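Local coordinates for protein putative SnoaL-like polyketide cyclase (Shewanella putrefaciens, PDB 3GZB) that is of unestablished function but has a SnoaL-like fold of the NTF2 clan and may act as a polyketide cyclase, at residues Leu41-Phe51 and Thr61-Leu70. Sequence-based numbering, arbitrary orientation. Where two conformers were deposited one is given.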
loop_
_atom_site.group_PDB
_atom_site.type_symbol
_atom_site.label_atom_id
_atom_site.label_comp_id
_atom_site.label_asym_id
_atom_site.label_seq_id
_atom_site.Cartn_x
_atom_site.Cartn_y
_atom_site.Cartn_z
ATOM N N LEU A 41 7.229 17.345 -12.728
ATOM C CA LEU A 41 7.100 15.901 -12.643
ATOM C C LEU A 41 8.110 15.174 -13.514
ATOM O O LEU A 41 8.722 14.183 -13.072
ATOM C CB LEU A 41 5.685 15.432 -12.988
ATOM C CG LEU A 41 5.310 14.049 -12.433
ATOM C CD1 LEU A 41 5.161 14.094 -10.922
ATOM C CD2 LEU A 41 4.015 13.469 -13.060
ATOM N N ILE A 42 8.364 15.669 -14.728
ATOM C CA ILE A 42 9.252 14.912 -15.606
ATOM C C ILE A 42 10.693 14.911 -15.072
ATOM O O ILE A 42 11.451 13.989 -15.409
ATOM C CB ILE A 42 9.136 15.352 -17.056
ATOM C CG1 ILE A 42 9.642 14.240 -18.000
ATOM C CG2 ILE A 42 9.830 16.683 -17.235
ATOM C CD1 ILE A 42 9.455 14.558 -19.499
ATOM N N THR A 43 11.064 15.892 -14.238
ATOM C CA THR A 43 12.399 15.874 -13.574
ATOM C C THR A 43 12.599 14.660 -12.678
ATOM O O THR A 43 13.740 14.296 -12.370
ATOM C CB THR A 43 12.712 17.129 -12.775
ATOM O OG1 THR A 43 12.033 17.155 -11.532
ATOM C CG2 THR A 43 12.442 18.434 -13.571
ATOM N N PHE A 44 11.512 14.014 -12.251
ATOM C CA PHE A 44 11.624 12.875 -11.386
ATOM C C PHE A 44 11.712 11.560 -12.172
ATOM O O PHE A 44 11.857 10.495 -11.562
ATOM C CB PHE A 44 10.393 12.753 -10.470
ATOM C CG PHE A 44 10.372 13.732 -9.330
ATOM C CD1 PHE A 44 9.764 14.974 -9.467
ATOM C CD2 PHE A 44 10.919 13.391 -8.105
ATOM C CE1 PHE A 44 9.738 15.856 -8.367
ATOM C CE2 PHE A 44 10.887 14.287 -7.038
ATOM C CZ PHE A 44 10.311 15.492 -7.174
ATOM N N TYR A 45 11.660 11.605 -13.505
ATOM C CA TYR A 45 11.678 10.376 -14.290
ATOM C C TYR A 45 12.892 10.314 -15.210
ATOM O O TYR A 45 13.430 11.354 -15.655
ATOM C CB TYR A 45 10.430 10.261 -15.197
ATOM C CG TYR A 45 9.097 10.232 -14.504
ATOM C CD1 TYR A 45 8.909 9.561 -13.313
ATOM C CD2 TYR A 45 8.004 10.886 -15.067
ATOM C CE1 TYR A 45 7.662 9.508 -12.707
ATOM C CE2 TYR A 45 6.760 10.864 -14.473
ATOM C CZ TYR A 45 6.588 10.185 -13.267
ATOM O OH TYR A 45 5.315 10.163 -12.718
ATOM N N ASN A 46 13.326 9.106 -15.508
ATOM C CA ASN A 46 14.189 8.846 -16.669
ATOM C C ASN A 46 13.657 7.721 -17.528
ATOM O O ASN A 46 12.504 7.303 -17.337
ATOM C CB ASN A 46 15.646 8.640 -16.242
ATOM C CG ASN A 46 15.908 7.302 -15.644
ATOM O OD1 ASN A 46 15.010 6.479 -15.411
ATOM N ND2 ASN A 46 17.196 7.041 -15.396
ATOM N N ARG A 47 14.418 7.252 -18.511
ATOM C CA ARG A 47 13.911 6.260 -19.444
ATOM C C ARG A 47 13.567 4.904 -18.775
ATOM O O ARG A 47 12.864 4.100 -19.379
ATOM C CB ARG A 47 14.932 6.030 -20.580
ATOM C CG ARG A 47 16.199 5.346 -20.158
ATOM C CD ARG A 47 17.164 5.312 -21.344
ATOM N NE ARG A 47 18.363 4.509 -21.159
ATOM C CZ ARG A 47 19.222 4.264 -22.153
ATOM N NH1 ARG A 47 18.992 4.773 -23.364
ATOM N NH2 ARG A 47 20.306 3.516 -21.954
ATOM N N ASP A 48 14.041 4.686 -17.551
ATOM C CA ASP A 48 13.815 3.433 -16.842
ATOM C C ASP A 48 12.705 3.552 -15.802
ATOM O O ASP A 48 12.331 2.539 -15.223
ATOM C CB ASP A 48 15.093 2.974 -16.109
ATOM C CG ASP A 48 16.262 2.674 -17.087
ATOM O OD1 ASP A 48 16.009 2.071 -18.142
ATOM O OD2 ASP A 48 17.377 3.099 -16.753
ATOM N N SER A 49 12.177 4.749 -15.551
ATOM C CA SER A 49 11.151 4.885 -14.502
ATOM C C SER A 49 9.890 4.103 -14.886
ATOM O O SER A 49 9.535 4.065 -16.055
ATOM C CB SER A 49 10.780 6.369 -14.270
ATOM O OG SER A 49 11.875 7.141 -13.814
ATOM N N ILE A 50 9.232 3.549 -13.879
ATOM C CA ILE A 50 8.036 2.756 -14.058
ATOM C C ILE A 50 6.881 3.416 -13.311
ATOM O O ILE A 50 7.037 3.842 -12.147
ATOM C CB ILE A 50 8.238 1.381 -13.495
ATOM C CG1 ILE A 50 9.267 0.614 -14.325
ATOM C CG2 ILE A 50 6.912 0.576 -13.480
ATOM C CD1 ILE A 50 9.774 -0.602 -13.619
ATOM N N PHE A 51 5.717 3.539 -13.971
ATOM C CA PHE A 51 4.449 3.896 -13.339
ATOM C C PHE A 51 3.555 2.653 -13.499
ATOM O O PHE A 51 3.230 2.283 -14.649
ATOM C CB PHE A 51 3.836 5.133 -14.019
ATOM C CG PHE A 51 2.697 5.758 -13.245
ATOM C CD1 PHE A 51 1.477 5.113 -13.148
ATOM C CD2 PHE A 51 2.855 6.974 -12.608
ATOM C CE1 PHE A 51 0.435 5.673 -12.414
ATOM C CE2 PHE A 51 1.801 7.526 -11.882
ATOM C CZ PHE A 51 0.624 6.855 -11.795
ATOM N N THR A 61 6.558 2.162 -18.884
ATOM C CA THR A 61 7.988 2.289 -18.656
ATOM C C THR A 61 8.557 3.410 -19.495
ATOM O O THR A 61 8.485 3.378 -20.721
ATOM C CB THR A 61 8.773 1.009 -18.917
ATOM O OG1 THR A 61 8.308 -0.051 -18.071
ATOM C CG2 THR A 61 10.259 1.225 -18.634
ATOM N N GLY A 62 9.231 4.336 -18.825
ATOM C CA GLY A 62 9.883 5.466 -19.471
ATOM C C GLY A 62 9.166 6.777 -19.190
ATOM O O GLY A 62 7.989 6.933 -19.460
ATOM N N GLY A 63 9.901 7.773 -18.705
ATOM C CA GLY A 63 9.293 9.048 -18.341
ATOM C C GLY A 63 8.479 9.701 -19.428
ATOM O O GLY A 63 7.430 10.276 -19.147
ATOM N N ARG A 64 8.924 9.652 -20.692
ATOM C CA ARG A 64 8.137 10.270 -21.753
ATOM C C ARG A 64 6.777 9.571 -21.949
ATOM O O ARG A 64 5.765 10.205 -22.198
ATOM C CB ARG A 64 8.911 10.380 -23.062
ATOM C CG ARG A 64 10.182 11.145 -22.879
ATOM C CD ARG A 64 10.878 11.373 -24.212
ATOM N NE ARG A 64 12.172 12.016 -23.964
ATOM C CZ ARG A 64 12.305 13.322 -23.749
ATOM N NH1 ARG A 64 11.249 14.130 -23.765
ATOM N NH2 ARG A 64 13.524 13.790 -23.501
ATOM N N PHE A 65 6.755 8.260 -21.858
ATOM C CA PHE A 65 5.503 7.522 -22.000
ATOM C C PHE A 65 4.589 7.759 -20.783
ATOM O O PHE A 65 3.360 7.834 -20.946
ATOM C CB PHE A 65 5.835 6.031 -22.089
ATOM C CG PHE A 65 6.520 5.577 -23.364
ATOM C CD1 PHE A 65 6.878 6.413 -24.393
ATOM C CD2 PHE A 65 6.867 4.252 -23.499
ATOM C CE1 PHE A 65 7.515 5.948 -25.554
ATOM C CE2 PHE A 65 7.516 3.784 -24.640
ATOM C CZ PHE A 65 7.842 4.630 -25.663
ATOM N N ILE A 66 5.176 7.864 -19.603
ATOM C CA ILE A 66 4.397 8.109 -18.389
ATOM C C ILE A 66 3.736 9.499 -18.488
ATOM O O ILE A 66 2.538 9.633 -18.272
ATOM C CB ILE A 66 5.248 7.988 -17.115
ATOM C CG1 ILE A 66 5.818 6.600 -16.980
ATOM C CG2 ILE A 66 4.448 8.452 -15.878
ATOM C CD1 ILE A 66 6.950 6.496 -15.921
ATOM N N ILE A 67 4.529 10.517 -18.840
ATOM C CA ILE A 67 3.994 11.886 -18.906
ATOM C C ILE A 67 2.877 11.984 -19.936
ATOM O O ILE A 67 1.847 12.630 -19.723
ATOM C CB ILE A 67 5.097 12.935 -19.151
ATOM C CG1 ILE A 67 6.051 13.009 -17.940
ATOM C CG2 ILE A 67 4.508 14.349 -19.493
ATOM C CD1 ILE A 67 5.510 13.755 -16.714
ATOM N N ASP A 68 3.071 11.373 -21.110
ATOM C CA ASP A 68 1.993 11.434 -22.098
ATOM C C ASP A 68 0.704 10.771 -21.609
ATOM O O ASP A 68 -0.371 11.325 -21.812
ATOM C CB ASP A 68 2.429 10.813 -23.440
ATOM C CG ASP A 68 1.492 11.144 -24.547
ATOM O OD1 ASP A 68 1.567 12.298 -25.022
ATOM O OD2 ASP A 68 0.689 10.289 -24.972
ATOM N N PHE A 69 0.809 9.604 -20.998
ATOM C CA PHE A 69 -0.337 8.920 -20.418
ATOM C C PHE A 69 -1.037 9.794 -19.365
ATOM O O PHE A 69 -2.273 9.922 -19.391
ATOM C CB PHE A 69 0.098 7.539 -19.884
ATOM C CG PHE A 69 -0.566 7.122 -18.600
ATOM C CD1 PHE A 69 -1.855 6.690 -18.576
ATOM C CD2 PHE A 69 0.141 7.163 -17.434
ATOM C CE1 PHE A 69 -2.447 6.314 -17.371
ATOM C CE2 PHE A 69 -0.456 6.809 -16.209
ATOM C CZ PHE A 69 -1.735 6.387 -16.198
ATOM N N LEU A 70 -0.261 10.398 -18.482
ATOM C CA LEU A 70 -0.834 11.253 -17.398
ATOM C C LEU A 70 -1.541 12.456 -17.992
ATOM O O LEU A 70 -2.679 12.759 -17.594
ATOM C CB LEU A 70 0.251 11.702 -16.445
ATOM C CG LEU A 70 0.864 10.623 -15.603
ATOM C CD1 LEU A 70 2.085 11.205 -14.807
ATOM C CD2 LEU A 70 -0.203 10.031 -14.639
#
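I66 wedges between Y45 and F51: its CG2 sits 3.6 Å from Y45 CE2 and also touches the F51 side chain, while its CD1 reaches over the Y45 ring face and on to the carbonyl oxygen of S49. Y45 in turn fills the shallow hollow over the first turn of helix 63-73. Its CB lies 3.6 Å from G63 CA, where a side-chain carbon on G63 would collide with it, and CG beside the backbone N (chi1 -61°) runs the ring on along the helix, I67 CD1 meeting its edge. Its OH, beside I66 CG2, hydrogen-bonds the Y29 hydroxyl of helix 21-34. I67 CG1 also lies across I42, and further along L41 CD2 presses tightly on L70 CD1. At the far end, in the conformer given, F51, with CG turned anti to the backbone N (chi1 -167°), offers a ring face to the edge of F69 in a T-shaped pair, planes at 64°, and F69 also stacks on Y60.

Backbone bonds tie down the start of the helix. G62 N, at the N-cap, gives S49 O an almost straight bond of 2.8 Å, next to the antiparallel bridge of I50 with T61. N46 O takes G63 N (3.0 Å) on one face and S49 N on the other, so the 46-49 turn and the helix start share one acceptor. With Y45 cut back to alanine, I66 and I67 would probably face a gap and the Y29 hydroxyl would lose this partner.

What results is an apolar seam fitting helix 38-42 and strand 50-53 against helix 63-73 in the NTF2-like fold. Shape holds its middle, and directional bonds from G62 and G63, both without a side chain, fix the end where the helix begins.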